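Local coordinates for protein MmeI (Methylophilus methylotrophus, PDB 5HR4) that is a type IIL restriction-modification enzyme that binds DNA and probably methylates adenine N6 using S-adenosylmethionine, at residues A[482-490]-A[509-517]. Sequence-based numbering, arbitrary orientation.
Sequences PPFVGKSKQ and SDLDLVAAW. With SFG (sinefungin), chain H; nucleotides of chain B; nucleotides of chain C.
Asp512 turns its carboxylate onto the backbone of Val485, and a short side chain with an acceptor oxygen suits the place, because OD1 takes N-H groups from both loops. It accepts from Val485 N on the syn side, tilted 28° out of the carboxylate plane, and through its anti lone pair from Val514 N at 3.1 Å, closing an Asx turn. With CG anti to the backbone N (chi1 -160°), the carboxylate reaches across to the neighbouring loop. Leu513 N returns a bond to Val485 O at 2.8 Å, while the aliphatic side chains of these two residues lie side by side.

Tight packing continues at the prolines, with Pro482 CB over the five-membered ring and Pro483 CD over the six-membered ring of Trp517 in CH-pi contacts; Pro483 CG and the indole edge also touch the sinefungin base. Following Asn481, these prolines and Phe484 form the NPPF motif of N6-adenine methyltransferases. The Phe484 ring stacks on adenine DA7 of chain B, C6 lying 3.6 Å above its centre. Replacing Phe484 by alanine removes the ring, and the adenine would probably lose its stacking partner and be freer to tilt, with a gap beside Val514.

The Lys487 end is looser and partly exposed: its extended chain runs alongside Asp510, joined by a weak salt bridge from NZ to OD1 (3.4 Å), while the stronger salt bridge of NZ is to Glu545.

Both loops flank helix 492-502; strand 532-538 backs Pro482, Phe484 and Val514, and helix 544-556 packs against Asp510 and Leu511.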
loop_
_atom_site.group_PDB
_atom_site.type_symbol
_atom_site.label_atom_id
_atom_site.label_comp_id
_atom_site.label_asym_id
_atom_site.label_seq_id
_atom_site.Cartn_x
_atom_site.Cartn_y
_atom_site.Cartn_z
ATOM N N PRO A 482 -7.302 -2.062 -0.837
ATOM C CA PRO A 482 -7.020 -3.189 -1.749
ATOM C C PRO A 482 -5.531 -3.473 -1.866
ATOM O O PRO A 482 -4.693 -2.587 -1.618
ATOM C CB PRO A 482 -7.592 -2.704 -3.092
ATOM C CG PRO A 482 -8.451 -1.520 -2.764
ATOM C CD PRO A 482 -7.868 -0.903 -1.543
ATOM N N PRO A 483 -5.166 -4.692 -2.301
ATOM C CA PRO A 483 -3.755 -5.100 -2.296
ATOM C C PRO A 483 -2.905 -4.349 -3.306
ATOM O O PRO A 483 -3.361 -4.019 -4.407
ATOM C CB PRO A 483 -3.827 -6.587 -2.651
ATOM C CG PRO A 483 -5.052 -6.697 -3.456
ATOM C CD PRO A 483 -6.026 -5.789 -2.766
ATOM N N PHE A 484 -1.642 -4.114 -2.915
ATOM C CA PHE A 484 -0.647 -3.429 -3.731
ATOM C C PHE A 484 0.278 -4.475 -4.327
ATOM O O PHE A 484 0.935 -5.217 -3.591
ATOM C CB PHE A 484 0.215 -2.458 -2.920
ATOM C CG PHE A 484 -0.539 -1.528 -2.039
ATOM C CD1 PHE A 484 -1.904 -1.334 -2.169
ATOM C CD2 PHE A 484 0.142 -0.810 -1.071
ATOM C CE1 PHE A 484 -2.567 -0.449 -1.323
ATOM C CE2 PHE A 484 -0.517 0.072 -0.243
ATOM C CZ PHE A 484 -1.872 0.251 -0.373
ATOM N N VAL A 485 0.358 -4.529 -5.643
ATOM C CA VAL A 485 1.301 -5.460 -6.247
ATOM C C VAL A 485 1.864 -4.804 -7.496
ATOM O O VAL A 485 1.116 -4.382 -8.387
ATOM C CB VAL A 485 0.660 -6.827 -6.566
ATOM C CG1 VAL A 485 1.711 -7.729 -7.184
ATOM C CG2 VAL A 485 0.051 -7.505 -5.311
ATOM N N GLY A 486 3.180 -4.685 -7.558
ATOM C CA GLY A 486 3.797 -4.001 -8.672
ATOM C C GLY A 486 3.615 -4.755 -9.970
ATOM O O GLY A 486 3.313 -5.942 -9.990
ATOM N N LYS A 487 3.809 -4.038 -11.076
ATOM C CA LYS A 487 3.552 -4.606 -12.394
ATOM C C LYS A 487 4.413 -5.831 -12.672
ATOM O O LYS A 487 4.009 -6.707 -13.442
ATOM C CB LYS A 487 3.821 -3.549 -13.449
ATOM C CG LYS A 487 5.270 -3.059 -13.418
ATOM C CD LYS A 487 5.593 -2.440 -14.746
ATOM C CE LYS A 487 6.899 -1.702 -14.704
ATOM N NZ LYS A 487 7.040 -0.903 -15.940
ATOM N N SER A 488 5.606 -5.894 -12.087
ATOM C CA SER A 488 6.563 -6.962 -12.333
ATOM C C SER A 488 6.674 -7.906 -11.148
ATOM O O SER A 488 7.655 -8.650 -11.044
ATOM C CB SER A 488 7.944 -6.392 -12.660
ATOM O OG SER A 488 7.884 -5.437 -13.706
ATOM N N LYS A 489 5.694 -7.892 -10.247
ATOM C CA LYS A 489 5.717 -8.771 -9.083
ATOM C C LYS A 489 4.449 -9.612 -8.968
ATOM O O LYS A 489 4.249 -10.262 -7.932
ATOM C CB LYS A 489 5.919 -7.966 -7.782
ATOM C CG LYS A 489 7.142 -6.990 -7.718
ATOM C CD LYS A 489 8.489 -7.656 -8.099
ATOM C CE LYS A 489 9.697 -7.041 -7.358
ATOM N NZ LYS A 489 10.409 -5.931 -8.109
ATOM N N GLN A 490 3.586 -9.617 -9.989
ATOM C CA GLN A 490 2.259 -10.207 -9.862
ATOM C C GLN A 490 2.146 -11.529 -10.631
ATOM O O GLN A 490 2.778 -11.731 -11.672
ATOM C CB GLN A 490 1.168 -9.220 -10.320
ATOM C CG GLN A 490 1.587 -8.259 -11.420
ATOM C CD GLN A 490 0.447 -7.367 -11.925
ATOM O OE1 GLN A 490 -0.156 -7.660 -12.969
ATOM N NE2 GLN A 490 0.180 -6.248 -11.215
ATOM N N SER A 509 -0.709 -3.410 -18.648
ATOM C CA SER A 509 -0.028 -4.363 -17.780
ATOM C C SER A 509 0.943 -3.670 -16.830
ATOM O O SER A 509 1.260 -4.230 -15.773
ATOM C CB SER A 509 0.705 -5.427 -18.608
ATOM O OG SER A 509 1.500 -4.841 -19.621
ATOM N N ASP A 510 1.408 -2.455 -17.173
ATOM C CA ASP A 510 2.281 -1.625 -16.336
ATOM C C ASP A 510 1.573 -1.020 -15.109
ATOM O O ASP A 510 2.179 -0.100 -14.507
ATOM C CB ASP A 510 2.873 -0.483 -17.155
ATOM C CG ASP A 510 3.946 -0.941 -18.107
ATOM O OD1 ASP A 510 4.519 -2.018 -17.863
ATOM O OD2 ASP A 510 4.215 -0.223 -19.092
ATOM N N LEU A 511 0.371 -1.436 -14.716
ATOM C CA LEU A 511 -0.273 -0.862 -13.548
ATOM C C LEU A 511 -0.035 -1.731 -12.324
ATOM O O LEU A 511 0.183 -2.938 -12.426
ATOM C CB LEU A 511 -1.779 -0.697 -13.779
ATOM C CG LEU A 511 -2.107 0.474 -14.702
ATOM C CD1 LEU A 511 -3.563 0.478 -15.112
ATOM C CD2 LEU A 511 -1.734 1.743 -13.984
ATOM N N ASP A 512 -0.069 -1.101 -11.158
ATOM C CA ASP A 512 -0.133 -1.873 -9.930
ATOM C C ASP A 512 -1.454 -2.630 -9.911
ATOM O O ASP A 512 -2.447 -2.202 -10.510
ATOM C CB ASP A 512 -0.010 -0.955 -8.702
ATOM C CG ASP A 512 0.414 -1.712 -7.426
ATOM O OD1 ASP A 512 -0.428 -2.460 -6.870
ATOM O OD2 ASP A 512 1.581 -1.549 -6.969
ATOM N N LEU A 513 -1.457 -3.789 -9.247
ATOM C CA LEU A 513 -2.703 -4.529 -9.107
ATOM C C LEU A 513 -3.797 -3.665 -8.486
ATOM O O LEU A 513 -4.974 -3.796 -8.847
ATOM C CB LEU A 513 -2.486 -5.794 -8.274
ATOM C CG LEU A 513 -3.713 -6.718 -8.216
ATOM C CD1 LEU A 513 -4.286 -6.952 -9.607
ATOM C CD2 LEU A 513 -3.382 -8.019 -7.539
ATOM N N VAL A 514 -3.436 -2.775 -7.549
ATOM C CA VAL A 514 -4.466 -2.011 -6.840
ATOM C C VAL A 514 -5.271 -1.157 -7.811
ATOM O O VAL A 514 -6.461 -0.892 -7.577
ATOM C CB VAL A 514 -3.853 -1.148 -5.715
ATOM C CG1 VAL A 514 -2.937 -0.079 -6.267
ATOM C CG2 VAL A 514 -4.958 -0.512 -4.861
ATOM N N ALA A 515 -4.658 -0.738 -8.925
ATOM C CA ALA A 515 -5.383 0.077 -9.893
ATOM C C ALA A 515 -6.658 -0.609 -10.354
ATOM O O ALA A 515 -7.677 0.051 -10.541
ATOM C CB ALA A 515 -4.489 0.405 -11.082
ATOM N N ALA A 516 -6.638 -1.942 -10.465
ATOM C CA ALA A 516 -7.801 -2.703 -10.931
ATOM C C ALA A 516 -9.102 -2.360 -10.195
ATOM O O ALA A 516 -10.175 -2.355 -10.805
ATOM C CB ALA A 516 -7.516 -4.192 -10.803
ATOM N N TRP A 517 -9.052 -2.103 -8.889
ATOM C CA TRP A 517 -10.314 -1.831 -8.193
ATOM C C TRP A 517 -10.956 -0.510 -8.612
ATOM O O TRP A 517 -12.156 -0.334 -8.392
ATOM C CB TRP A 517 -10.132 -1.833 -6.670
ATOM C CG TRP A 517 -10.160 -3.203 -6.073
ATOM C CD1 TRP A 517 -11.117 -3.726 -5.259
ATOM C CD2 TRP A 517 -9.188 -4.233 -6.260
ATOM N NE1 TRP A 517 -10.797 -5.020 -4.922
ATOM C CE2 TRP A 517 -9.616 -5.352 -5.523
ATOM C CE3 TRP A 517 -7.991 -4.312 -6.973
ATOM C CZ2 TRP A 517 -8.888 -6.538 -5.476
ATOM C CZ3 TRP A 517 -7.268 -5.495 -6.934
ATOM C CH2 TRP A 517 -7.720 -6.593 -6.192
HETATM N N SFG H . -8.406 -3.792 4.942
HETATM C CA SFG H . -8.150 -5.121 5.456
HETATM C C SFG H . -7.929 -4.987 6.950
HETATM O O SFG H . -7.981 -3.848 7.464
HETATM O OXT SFG H . -7.706 -5.988 7.672
HETATM C CB SFG H . -6.911 -5.714 4.793
HETATM C CG SFG H . -7.117 -5.666 3.286
HETATM C CD SFG H . -5.778 -6.005 2.672
HETATM N NE SFG H . -4.993 -4.786 2.680
HETATM C "C5'" SFG H . -5.927 -6.562 1.247
HETATM C "C4'" SFG H . -6.878 -7.802 1.136
HETATM O "O4'" SFG H . -7.213 -7.966 -0.112
HETATM C "C3'" SFG H . -6.215 -9.138 1.515
HETATM O "O3'" SFG H . -6.825 -9.590 2.637
HETATM C "C2'" SFG H . -6.431 -10.091 0.302
HETATM O "O2'" SFG H . -6.833 -11.458 0.736
HETATM C "C1'" SFG H . -7.411 -9.549 -0.346
HETATM N N9 SFG H . -7.327 -9.717 -1.763
HETATM C C8 SFG H . -6.244 -9.698 -2.535
HETATM N N7 SFG H . -6.631 -9.845 -3.805
HETATM C C5 SFG H . -7.960 -9.946 -3.812
HETATM C C6 SFG H . -8.844 -10.120 -4.848
HETATM N N6 SFG H . -8.665 -10.241 -6.274
HETATM N N1 SFG H . -10.150 -10.199 -4.622
HETATM C C2 SFG H . -10.605 -10.103 -3.350
HETATM N N3 SFG H . -9.729 -9.936 -2.324
HETATM C C4 SFG H . -8.400 -9.857 -2.556
ATOM P P DA B 7 5.916 -4.622 -4.148
ATOM O OP1 DA B 7 6.121 -6.039 -3.736
ATOM O OP2 DA B 7 4.904 -4.307 -5.185
ATOM O "O5'" DA B 7 5.689 -3.760 -2.839
ATOM C "C5'" DA B 7 4.437 -3.429 -2.393
ATOM C "C4'" DA B 7 4.541 -3.245 -0.912
ATOM O "O4'" DA B 7 3.274 -2.881 -0.369
ATOM C "C3'" DA B 7 5.006 -4.475 -0.152
ATOM O "O3'" DA B 7 5.927 -4.045 0.816
ATOM C "C2'" DA B 7 3.717 -5.013 0.475
ATOM C "C1'" DA B 7 2.922 -3.738 0.692
ATOM N N9 DA B 7 1.475 -3.878 0.591
ATOM C C8 DA B 7 0.792 -4.607 -0.325
ATOM N N7 DA B 7 -0.499 -4.484 -0.234
ATOM C C5 DA B 7 -0.679 -3.582 0.803
ATOM C C6 DA B 7 -1.839 -3.013 1.393
ATOM N N6 DA B 7 -3.084 -3.304 1.009
ATOM N N1 DA B 7 -1.664 -2.144 2.407
ATOM C C2 DA B 7 -0.423 -1.859 2.794
ATOM N N3 DA B 7 0.735 -2.320 2.309
ATOM C C4 DA B 7 0.529 -3.186 1.307
ATOM P P DG C 10 16.126 -11.606 -14.304
ATOM O OP1 DG C 10 16.859 -12.866 -14.027
ATOM O OP2 DG C 10 16.342 -11.007 -15.640
ATOM O "O5'" DG C 10 14.546 -11.739 -14.077
ATOM C "C5'" DG C 10 13.988 -11.551 -12.761
ATOM C "C4'" DG C 10 12.557 -11.005 -12.812
ATOM O "O4'" DG C 10 12.587 -9.563 -12.939
ATOM C "C3'" DG C 10 11.690 -11.493 -13.971
ATOM O "O3'" DG C 10 10.354 -11.463 -13.569
ATOM C "C2'" DG C 10 11.951 -10.438 -15.037
ATOM C "C1'" DG C 10 12.014 -9.180 -14.183
ATOM N N9 DG C 10 12.825 -8.114 -14.757
ATOM C C8 DG C 10 14.063 -8.232 -15.326
ATOM N N7 DG C 10 14.556 -7.095 -15.742
ATOM C C5 DG C 10 13.576 -6.163 -15.426
ATOM C C6 DG C 10 13.551 -4.758 -15.628
ATOM O O6 DG C 10 14.428 -4.044 -16.164
ATOM N N1 DG C 10 12.351 -4.186 -15.145
ATOM C C2 DG C 10 11.329 -4.899 -14.547
ATOM N N2 DG C 10 10.266 -4.207 -14.164
ATOM N N3 DG C 10 11.350 -6.208 -14.352
ATOM C C4 DG C 10 12.501 -6.776 -14.819
#